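Local coordinates for protein MHC class I antigen (Anolis carolinensis, PDB 7CPO) that probably presents peptide antigens to T cells, holding each one in a groove between two helices above a beta-sheet floor, with beta2-microglobulin as its partner chain, at residues Tyr9-Val14 with Phe24-Tyr29; Phe97-Gly102 with Gly113-Ala118; Leu127-Leu132 with Tyr157-Leu162. All coordinates share one frame; numbering follows the deposited sequence.

Contact 1. Residues Tyr9-Val14 with Phe24-Tyr29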
loop_
_atom_site.group_PDB
_atom_site.type_symbol
_atom_site.label_atom_id
_atom_site.label_comp_id
_atom_site.label_asym_id
_atom_site.label_seq_id
_atom_site.Cartn_x
_atom_site.Cartn_y
_atom_site.Cartn_z
ATOM N N TYR A 9 -2.769 10.975 1.003
ATOM C CA TYR A 9 -2.804 11.014 -0.459
ATOM C C TYR A 9 -1.458 10.614 -1.065
ATOM O O TYR A 9 -0.394 10.993 -0.564
ATOM C CB TYR A 9 -3.197 12.404 -0.971
ATOM C CG TYR A 9 -4.661 12.680 -0.770
ATOM C CD1 TYR A 9 -5.611 12.114 -1.615
ATOM C CD2 TYR A 9 -5.102 13.483 0.273
ATOM C CE1 TYR A 9 -6.972 12.348 -1.429
ATOM C CE2 TYR A 9 -6.458 13.724 0.477
ATOM C CZ TYR A 9 -7.386 13.148 -0.381
ATOM O OH TYR A 9 -8.734 13.380 -0.207
ATOM N N PHE A 10 -1.505 9.866 -2.166
ATOM C CA PHE A 10 -0.301 9.377 -2.825
ATOM C C PHE A 10 -0.415 9.652 -4.315
ATOM O O PHE A 10 -1.291 9.095 -4.991
ATOM C CB PHE A 10 -0.104 7.875 -2.592
ATOM C CG PHE A 10 -0.004 7.480 -1.157
ATOM C CD1 PHE A 10 1.245 7.349 -0.550
ATOM C CD2 PHE A 10 -1.155 7.195 -0.421
ATOM C CE1 PHE A 10 1.351 6.943 0.792
ATOM C CE2 PHE A 10 -1.063 6.801 0.908
ATOM C CZ PHE A 10 0.204 6.662 1.523
ATOM N N VAL A 11 0.495 10.471 -4.831
ATOM C CA VAL A 11 0.447 10.945 -6.201
ATOM C C VAL A 11 1.739 10.549 -6.898
ATOM O O VAL A 11 2.828 10.784 -6.362
ATOM C CB VAL A 11 0.239 12.467 -6.238
ATOM C CG1 VAL A 11 -0.091 12.908 -7.616
ATOM C CG2 VAL A 11 -0.871 12.845 -5.270
ATOM N N THR A 12 1.620 9.988 -8.106
ATOM C CA THR A 12 2.752 9.429 -8.843
ATOM C C THR A 12 2.700 9.880 -10.290
ATOM O O THR A 12 1.681 9.699 -10.969
ATOM C CB THR A 12 2.767 7.889 -8.821
ATOM O OG1 THR A 12 2.956 7.418 -7.491
ATOM C CG2 THR A 12 3.881 7.370 -9.676
ATOM N N SER A 13 3.814 10.406 -10.777
ATOM C CA SER A 13 3.908 10.907 -12.135
ATOM C C SER A 13 5.167 10.338 -12.771
ATOM O O SER A 13 6.258 10.460 -12.204
ATOM C CB SER A 13 3.924 12.434 -12.130
ATOM O OG SER A 13 3.347 12.954 -13.308
ATOM N N VAL A 14 5.005 9.688 -13.924
ATOM C CA VAL A 14 6.092 9.075 -14.680
ATOM C C VAL A 14 6.169 9.748 -16.044
ATOM O O VAL A 14 5.132 10.034 -16.654
ATOM C CB VAL A 14 5.877 7.555 -14.848
ATOM C CG1 VAL A 14 7.124 6.906 -15.431
ATOM C CG2 VAL A 14 5.490 6.918 -13.533
ATOM N N PHE A 24 0.127 8.861 -14.662
ATOM C CA PHE A 24 -0.408 9.527 -13.464
ATOM C C PHE A 24 -1.290 8.660 -12.586
ATOM O O PHE A 24 -2.174 7.977 -13.079
ATOM C CB PHE A 24 -1.211 10.770 -13.828
ATOM C CG PHE A 24 -1.318 11.765 -12.703
ATOM C CD1 PHE A 24 -0.170 12.306 -12.135
ATOM C CD2 PHE A 24 -2.560 12.161 -12.211
ATOM C CE1 PHE A 24 -0.247 13.235 -11.095
ATOM C CE2 PHE A 24 -2.646 13.088 -11.173
ATOM C CZ PHE A 24 -1.478 13.626 -10.614
ATOM N N SER A 25 -1.061 8.736 -11.273
ATOM C CA SER A 25 -1.832 8.011 -10.268
ATOM C C SER A 25 -2.019 8.884 -9.023
ATOM O O SER A 25 -1.084 9.570 -8.600
ATOM C CB SER A 25 -1.120 6.701 -9.910
ATOM O OG SER A 25 -1.960 5.838 -9.175
ATOM N N TYR A 26 -3.217 8.838 -8.426
ATOM C CA TYR A 26 -3.593 9.733 -7.323
ATOM C C TYR A 26 -4.583 8.985 -6.441
ATOM O O TYR A 26 -5.745 8.840 -6.821
ATOM C CB TYR A 26 -4.226 11.019 -7.856
ATOM C CG TYR A 26 -4.127 12.284 -7.006
ATOM C CD1 TYR A 26 -3.875 13.523 -7.611
ATOM C CD2 TYR A 26 -4.311 12.264 -5.620
ATOM C CE1 TYR A 26 -3.789 14.706 -6.862
ATOM C CE2 TYR A 26 -4.222 13.450 -4.867
ATOM C CZ TYR A 26 -3.954 14.661 -5.506
ATOM O OH TYR A 26 -3.848 15.827 -4.784
ATOM N N VAL A 27 -4.158 8.540 -5.265
ATOM C CA VAL A 27 -4.977 7.670 -4.426
ATOM C C VAL A 27 -5.113 8.263 -3.024
ATOM O O VAL A 27 -4.143 8.763 -2.443
ATOM C CB VAL A 27 -4.385 6.241 -4.352
ATOM C CG1 VAL A 27 -5.352 5.320 -3.661
ATOM C CG2 VAL A 27 -4.095 5.703 -5.735
ATOM N N GLY A 28 -6.313 8.166 -2.467
ATOM C CA GLY A 28 -6.605 8.670 -1.135
ATOM C C GLY A 28 -6.953 7.522 -0.202
ATOM O O GLY A 28 -7.691 6.608 -0.577
ATOM N N TYR A 29 -6.409 7.581 1.016
ATOM C CA TYR A 29 -6.647 6.579 2.048
ATOM C C TYR A 29 -7.121 7.215 3.349
ATOM O O TYR A 29 -6.682 8.310 3.739
ATOM C CB TYR A 29 -5.380 5.763 2.358
ATOM C CG TYR A 29 -4.955 4.807 1.270
ATOM C CD1 TYR A 29 -5.251 3.428 1.351
ATOM C CD2 TYR A 29 -4.246 5.265 0.163
ATOM C CE1 TYR A 29 -4.850 2.554 0.344
ATOM C CE2 TYR A 29 -3.838 4.392 -0.843
ATOM C CZ TYR A 29 -4.141 3.046 -0.743
ATOM O OH TYR A 29 -3.730 2.205 -1.740
#

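Contact 2. Residues Phe97-Gly102 with Gly113-Ala118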
loop_
_atom_site.group_PDB
_atom_site.type_symbol
_atom_site.label_atom_id
_atom_site.label_comp_id
_atom_site.label_asym_id
_atom_site.label_seq_id
_atom_site.Cartn_x
_atom_site.Cartn_y
_atom_site.Cartn_z
ATOM N N PHE A 97 8.141 11.337 -10.443
ATOM C CA PHE A 97 7.879 12.336 -9.417
ATOM C C PHE A 97 6.738 11.856 -8.527
ATOM O O PHE A 97 5.690 11.444 -9.029
ATOM C CB PHE A 97 7.537 13.677 -10.038
ATOM C CG PHE A 97 7.669 14.814 -9.090
ATOM C CD1 PHE A 97 8.921 15.297 -8.744
ATOM C CD2 PHE A 97 6.544 15.393 -8.522
ATOM C CE1 PHE A 97 9.050 16.361 -7.848
ATOM C CE2 PHE A 97 6.666 16.446 -7.635
ATOM C CZ PHE A 97 7.920 16.935 -7.300
ATOM N N GLN A 98 6.947 11.897 -7.211
ATOM C CA GLN A 98 5.979 11.400 -6.242
ATOM C C GLN A 98 5.724 12.458 -5.177
ATOM O O GLN A 98 6.616 13.223 -4.808
ATOM C CB GLN A 98 6.451 10.125 -5.545
ATOM C CG GLN A 98 6.384 8.827 -6.338
ATOM C CD GLN A 98 7.268 7.752 -5.692
ATOM O OE1 GLN A 98 8.493 7.791 -5.820
ATOM N NE2 GLN A 98 6.646 6.801 -4.978
ATOM N N TRP A 99 4.494 12.479 -4.682
ATOM C CA TRP A 99 4.045 13.442 -3.689
ATOM C C TRP A 99 3.205 12.682 -2.683
ATOM O O TRP A 99 2.256 11.998 -3.078
ATOM C CB TRP A 99 3.228 14.547 -4.361
ATOM C CG TRP A 99 2.614 15.640 -3.499
ATOM C CD1 TRP A 99 3.092 16.163 -2.326
ATOM C CD2 TRP A 99 1.422 16.381 -3.810
ATOM N NE1 TRP A 99 2.256 17.177 -1.880
ATOM C CE2 TRP A 99 1.227 17.322 -2.774
ATOM C CE3 TRP A 99 0.495 16.325 -4.859
ATOM C CZ2 TRP A 99 0.138 18.196 -2.759
ATOM C CZ3 TRP A 99 -0.591 17.204 -4.843
ATOM C CH2 TRP A 99 -0.756 18.123 -3.801
ATOM N N MET A 100 3.563 12.757 -1.404
ATOM C CA MET A 100 2.696 12.206 -0.369
ATOM C C MET A 100 2.419 13.276 0.674
ATOM O O MET A 100 3.305 14.047 1.051
ATOM C CB MET A 100 3.277 10.917 0.290
ATOM C CG MET A 100 4.683 11.020 0.827
ATOM S SD MET A 100 5.367 9.418 1.363
ATOM C CE MET A 100 4.335 9.049 2.786
ATOM N N TYR A 101 1.174 13.335 1.116
ATOM C CA TYR A 101 0.808 14.286 2.143
ATOM C C TYR A 101 -0.400 13.761 2.885
ATOM O O TYR A 101 -1.187 12.974 2.349
ATOM C CB TYR A 101 0.517 15.673 1.565
ATOM C CG TYR A 101 -0.645 15.774 0.607
ATOM C CD1 TYR A 101 -1.888 16.234 1.032
ATOM C CD2 TYR A 101 -0.488 15.460 -0.730
ATOM C CE1 TYR A 101 -2.944 16.363 0.153
ATOM C CE2 TYR A 101 -1.526 15.587 -1.612
ATOM C CZ TYR A 101 -2.761 16.041 -1.167
ATOM O OH TYR A 101 -3.812 16.160 -2.065
ATOM N N GLY A 102 -0.538 14.217 4.119
ATOM C CA GLY A 102 -1.702 13.878 4.903
ATOM C C GLY A 102 -1.481 14.255 6.350
ATOM O O GLY A 102 -0.484 14.880 6.702
ATOM N N GLY A 113 1.359 15.852 10.713
ATOM C CA GLY A 113 1.136 15.977 9.290
ATOM C C GLY A 113 2.456 16.011 8.563
ATOM O O GLY A 113 3.508 16.276 9.155
ATOM N N TYR A 114 2.384 15.730 7.268
ATOM C CA TYR A 114 3.584 15.654 6.460
ATOM C C TYR A 114 3.222 16.073 5.048
ATOM O O TYR A 114 2.055 16.082 4.660
ATOM C CB TYR A 114 4.196 14.247 6.481
ATOM C CG TYR A 114 3.235 13.195 5.979
ATOM C CD1 TYR A 114 3.244 12.814 4.637
ATOM C CD2 TYR A 114 2.304 12.597 6.835
ATOM C CE1 TYR A 114 2.374 11.864 4.158
ATOM C CE2 TYR A 114 1.418 11.640 6.361
ATOM C CZ TYR A 114 1.469 11.292 5.021
ATOM O OH TYR A 114 0.628 10.369 4.514
ATOM N N TYR A 115 4.248 16.410 4.283
ATOM C CA TYR A 115 4.062 16.960 2.949
ATOM C C TYR A 115 5.403 16.859 2.227
ATOM O O TYR A 115 6.315 17.640 2.506
ATOM C CB TYR A 115 3.559 18.398 3.074
ATOM C CG TYR A 115 3.071 19.036 1.815
ATOM C CD1 TYR A 115 1.723 19.311 1.631
ATOM C CD2 TYR A 115 3.968 19.405 0.806
ATOM C CE1 TYR A 115 1.274 19.934 0.459
ATOM C CE2 TYR A 115 3.526 20.019 -0.369
ATOM C CZ TYR A 115 2.185 20.283 -0.529
ATOM O OH TYR A 115 1.751 20.892 -1.682
ATOM N N GLN A 116 5.544 15.875 1.331
ATOM C CA GLN A 116 6.848 15.423 0.860
ATOM C C GLN A 116 6.802 15.076 -0.619
ATOM O O GLN A 116 5.798 14.564 -1.124
ATOM C CB GLN A 116 7.327 14.188 1.632
ATOM C CG GLN A 116 7.264 14.335 3.138
ATOM C CD GLN A 116 7.632 13.054 3.858
ATOM O OE1 GLN A 116 6.822 12.493 4.586
ATOM N NE2 GLN A 116 8.859 12.585 3.655
ATOM N N TYR A 117 7.926 15.315 -1.295
ATOM C CA TYR A 117 8.104 15.029 -2.711
ATOM C C TYR A 117 9.370 14.213 -2.918
ATOM O O TYR A 117 10.378 14.446 -2.245
ATOM C CB TYR A 117 8.241 16.297 -3.519
ATOM C CG TYR A 117 7.055 17.239 -3.535
ATOM C CD1 TYR A 117 5.963 17.017 -4.378
ATOM C CD2 TYR A 117 7.061 18.391 -2.759
ATOM C CE1 TYR A 117 4.898 17.916 -4.434
ATOM C CE2 TYR A 117 6.000 19.289 -2.801
ATOM C CZ TYR A 117 4.926 19.050 -3.646
ATOM O OH TYR A 117 3.883 19.939 -3.673
ATOM N N ALA A 118 9.334 13.279 -3.868
ATOM C CA ALA A 118 10.497 12.474 -4.228
ATOM C C ALA A 118 10.717 12.486 -5.735
ATOM O O ALA A 118 9.760 12.359 -6.516
ATOM C CB ALA A 118 10.348 11.022 -3.781
HETATM O O HOH W 1 9.636 9.486 -7.221
#

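Contact 3. Residues Leu127-Leu132 with Tyr157-Leu162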
loop_
_atom_site.group_PDB
_atom_site.type_symbol
_atom_site.label_atom_id
_atom_site.label_comp_id
_atom_site.label_asym_id
_atom_site.label_seq_id
_atom_site.Cartn_x
_atom_site.Cartn_y
_atom_site.Cartn_z
ATOM N N LEU A 127 8.143 19.808 3.332
ATOM C CA LEU A 127 7.812 20.972 4.132
ATOM C C LEU A 127 8.011 20.623 5.594
ATOM O O LEU A 127 7.550 19.577 6.051
ATOM C CB LEU A 127 6.370 21.425 3.885
ATOM C CG LEU A 127 5.808 22.438 4.885
ATOM C CD1 LEU A 127 6.547 23.781 4.778
ATOM C CD2 LEU A 127 4.313 22.634 4.657
ATOM N N ASP A 128 8.727 21.480 6.312
ATOM C CA ASP A 128 8.768 21.417 7.772
ATOM C C ASP A 128 7.696 22.381 8.267
ATOM O O ASP A 128 7.854 23.608 8.214
ATOM C CB ASP A 128 10.149 21.755 8.322
ATOM C CG ASP A 128 10.235 21.590 9.846
ATOM O OD1 ASP A 128 9.190 21.315 10.485
ATOM O OD2 ASP A 128 11.351 21.737 10.408
ATOM N N LYS A 129 6.593 21.796 8.728
ATOM C CA LYS A 129 5.445 22.539 9.227
ATOM C C LYS A 129 5.807 23.416 10.430
ATOM O O LYS A 129 5.220 24.488 10.619
ATOM C CB LYS A 129 4.369 21.513 9.588
ATOM C CG LYS A 129 2.975 21.995 9.701
ATOM C CD LYS A 129 2.052 20.795 9.812
ATOM C CE LYS A 129 2.503 19.821 10.882
ATOM N NZ LYS A 129 2.287 20.353 12.264
ATOM N N ASP A 130 6.767 22.977 11.246
ATOM C CA ASP A 130 7.057 23.605 12.529
ATOM C C ASP A 130 7.984 24.812 12.417
ATOM O O ASP A 130 7.953 25.682 13.297
ATOM C CB ASP A 130 7.665 22.569 13.490
ATOM C CG ASP A 130 6.735 21.378 13.740
ATOM O OD1 ASP A 130 5.496 21.499 13.534
ATOM O OD2 ASP A 130 7.250 20.314 14.139
ATOM N N THR A 131 8.812 24.881 11.372
ATOM C CA THR A 131 9.634 26.054 11.105
ATOM C C THR A 131 9.141 26.849 9.913
ATOM O O THR A 131 9.679 27.928 9.648
ATOM C CB THR A 131 11.083 25.643 10.845
ATOM O OG1 THR A 131 11.114 24.754 9.722
ATOM C CG2 THR A 131 11.665 24.920 12.067
ATOM N N LEU A 132 8.140 26.332 9.194
ATOM C CA LEU A 132 7.656 26.887 7.931
ATOM C C LEU A 132 8.797 27.132 6.945
ATOM O O LEU A 132 8.882 28.181 6.304
ATOM C CB LEU A 132 6.855 28.161 8.163
ATOM C CG LEU A 132 5.396 27.936 8.552
ATOM C CD1 LEU A 132 4.676 29.255 8.640
ATOM C CD2 LEU A 132 4.691 26.997 7.583
ATOM N N TYR A 157 -0.803 28.363 3.898
ATOM C CA TYR A 157 -1.929 27.548 3.428
ATOM C C TYR A 157 -1.676 26.076 3.691
ATOM O O TYR A 157 -2.604 25.330 4.026
ATOM C CB TYR A 157 -2.185 27.729 1.929
ATOM C CG TYR A 157 -2.555 29.108 1.479
ATOM C CD1 TYR A 157 -3.203 29.998 2.332
ATOM C CD2 TYR A 157 -2.262 29.525 0.183
ATOM C CE1 TYR A 157 -3.551 31.270 1.903
ATOM C CE2 TYR A 157 -2.593 30.784 -0.246
ATOM C CZ TYR A 157 -3.245 31.655 0.613
ATOM O OH TYR A 157 -3.589 32.917 0.172
ATOM N N LYS A 158 -0.422 25.637 3.520
ATOM C CA LYS A 158 -0.105 24.227 3.695
ATOM C C LYS A 158 -0.147 23.826 5.163
ATOM O O LYS A 158 -0.703 22.774 5.502
ATOM C CB LYS A 158 1.254 23.929 3.070
ATOM C CG LYS A 158 1.207 23.990 1.582
ATOM C CD LYS A 158 2.556 23.839 0.955
ATOM C CE LYS A 158 2.427 23.913 -0.577
ATOM N NZ LYS A 158 1.707 25.124 -1.000
ATOM N N LYS A 159 0.409 24.658 6.047
ATOM C CA LYS A 159 0.281 24.422 7.483
ATOM C C LYS A 159 -1.187 24.368 7.899
ATOM O O LYS A 159 -1.613 23.446 8.605
ATOM C CB LYS A 159 1.018 25.516 8.254
ATOM C CG LYS A 159 1.027 25.358 9.771
ATOM C CD LYS A 159 1.745 26.556 10.432
ATOM C CE LYS A 159 2.030 26.342 11.919
ATOM N NZ LYS A 159 0.807 26.023 12.712
ATOM N N THR A 160 -1.977 25.352 7.462
ATOM C CA THR A 160 -3.409 25.329 7.730
ATOM C C THR A 160 -4.043 24.043 7.204
ATOM O O THR A 160 -4.806 23.373 7.917
ATOM C CB THR A 160 -4.066 26.555 7.101
ATOM O OG1 THR A 160 -3.584 27.734 7.763
ATOM C CG2 THR A 160 -5.617 26.482 7.183
ATOM N N TYR A 161 -3.719 23.670 5.963
ATOM C CA TYR A 161 -4.292 22.459 5.394
ATOM C C TYR A 161 -3.909 21.236 6.221
ATOM O O TYR A 161 -4.758 20.404 6.545
ATOM C CB TYR A 161 -3.854 22.278 3.941
ATOM C CG TYR A 161 -4.311 20.961 3.376
ATOM C CD1 TYR A 161 -5.554 20.844 2.754
ATOM C CD2 TYR A 161 -3.526 19.812 3.506
ATOM C CE1 TYR A 161 -5.990 19.629 2.266
ATOM C CE2 TYR A 161 -3.962 18.582 3.026
ATOM C CZ TYR A 161 -5.187 18.504 2.402
ATOM O OH TYR A 161 -5.610 17.295 1.914
ATOM N N LEU A 162 -2.631 21.113 6.573
ATOM C CA LEU A 162 -2.191 19.922 7.285
ATOM C C LEU A 162 -2.736 19.887 8.703
ATOM O O LEU A 162 -3.104 18.819 9.204
ATOM C CB LEU A 162 -0.669 19.855 7.297
ATOM C CG LEU A 162 -0.012 19.656 5.933
ATOM C CD1 LEU A 162 1.512 19.775 6.037
ATOM C CD2 LEU A 162 -0.420 18.313 5.361
#

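Contact 1. Residues Tyr9-Val14 with Phe24-Tyr29
Phe10 and Val27 form a hydrogen-bonded antiparallel pair in which Phe10 N to Val27 O and Val27 N to Phe10 O both measure 2.9 Å. Thr12 and Ser25 repeat this reciprocal pair of hydrogen bonds two residues on, with Thr12 N to Ser25 O at 2.8 Å. At the intervening non-hydrogen-bonded pair a CA-H...O contact adds to these bonds, Val11 CA lying 3.2 Å from Ser25 O.

The two strands are the first hairpin of the MHC class I groove floor. Tyr9, Val11 and Tyr26 line its helix and peptide side; Phe10, Thr12, Ser25 and Val27 line the side packed against beta2-microglobulin, whose Phe56 meets the Phe10 ring edge-to-face.

The methyls of Val11 divide the apolar work. CG2 forms a CH-pi contact with Tyr26, 3.4 Å from the ring centroid and 10° off the normal. CG1, anti to the backbone N (chi1 -168°), instead comes within 3.4 Å of Phe24 CZ. The Tyr9 ring presents CD1 to the edge of Tyr26 and also rests 3.6 Å from Gly28 CA. On the other side, Phe10 CE2 touches Tyr29 CD2 at 3.6 Å, the ring planes being 87° apart.

The polar ends turn to partners beyond the hairpin: Tyr26 OH bonds to Tyr101 OH and His73 ND1, Tyr9 OH to the peptide backbone, and Ser25 OG to Leu54 O of beta2-microglobulin.

Contact 2. Residues Phe97-Gly102 with Gly113-Ala118
Trp99 and Tyr117 stack across the antiparallel hairpin formed by strands 96-105 and 111-119 in the floor of the class I groove. Their offset stack has planes only 17° apart, with the centroid of the Trp99 five-membered ring 4.2 Å from that of Tyr117. Tyr101 CD2 lies over the opposite face of the indole. Tyr115 meets the same indole differently: Trp99 turns its edge to the phenol face at 64°, bringing NE1 to 3.4 Å from Tyr115 CZ. Phe97 closes the row, its CE2 touching Tyr117 CD1 at 3.4 Å, so that five aromatic residues form one buried cluster. Peptide side chains pack on Phe97, Tyr101, Tyr115 and Tyr117.

On the other side, the side chains of Gln98, Met100, Gln116 and Ala118 meet more loosely within the hairpin: Met100 CG stands 4.2 Å from Gln116 CB. Trp60 of beta2-microglobulin packs on Met100, Gln116 and Ala118, and its backbone O accepts from Gln98 NE2. Tyr114, partly exposed, is the exception. Its CG is wedged between its backbone N and carbonyl carbon (chi1 59°), which lays the ring closely across the facing strand, CE1 3.5 Å from Tyr101 CA and Gly102 N over its face; Met100 CE reaches Tyr114 CE1 at 3.7 Å.

Six backbone hydrogen bonds join the strands between the two surfaces. At the tips of the cluster, Tyr115 OH donates to Tyr117 OH at 3.1 Å.

Contact 3. Residues Leu127-Leu132 with Tyr157-Leu162
Lys129 and Lys159 cross at about a right angle through their aliphatic stems, CG to CG at 3.9 Å. The first belongs to the turn that follows strand 122-128, the second to helix 152-176, which forms one wall of the class I groove; the contact therefore packs the outer part of the sheet beneath that helix. Lys129 bends at its third and fourth torsions, and its CD lies 3.8 Å from Leu162 CB, the two side chains meeting at a slant.

Leu132, on the far side of the turn, also meets Lys159 nearly perpendicularly, with its CD2 4.0 Å from Lys159 CB. With CG anti to the backbone N (chi1 -177°) and the chain extended to CE, bending only at its last torsion, Lys159 passes both Lys129 and Leu132.

Leu127 marks the more buried end. Its CD2 approaches Lys158 CB at 3.7 Å and Leu162 CD1 at the longer 4.2 Å. Only the base of Lys158 takes part; the rest of its chain leads away, and NZ hydrogen-bonds to an aromatic side chain of the bound peptide. The loop contains an Asx turn, in which Asp130 N donates to Asp128 OD1 at 3.0 Å from above the carboxylate plane.

All the close contacts between side chains are made by carbon. The two like-charged ends, Lys129 NZ and Lys159 NZ, stay 5.9 Å apart, and each forms a salt bridge to a different oxygen of Glu163. That shared carboxylate probably offsets their repulsion, consistent with two lysine stems packing through carbon at a partly buried seam.

Overall arrangement
All three contacts belong to the peptide-binding platform, but at different depths. Contacts 1 and 2 are buried hairpins of one sheet, joined directly because strands 5-14 and 96-105 are neighbours: Ser13 O lies 2.7 Å from Phe97 N. Both rest on regular backbone bonding with aromatic side chains toward the peptide and a second surface against beta2-microglobulin. Contact 3, nearer the periphery and partly buried, instead sets a turn against a helix, using aliphatic packing and salt bridges to a residue beside it. It adjoins contact 2, about 12 Å away between centres, through Tyr115 O and Leu127 N, and its Tyr161 reaches Tyr9 of contact 1 and Tyr101 of contact 2.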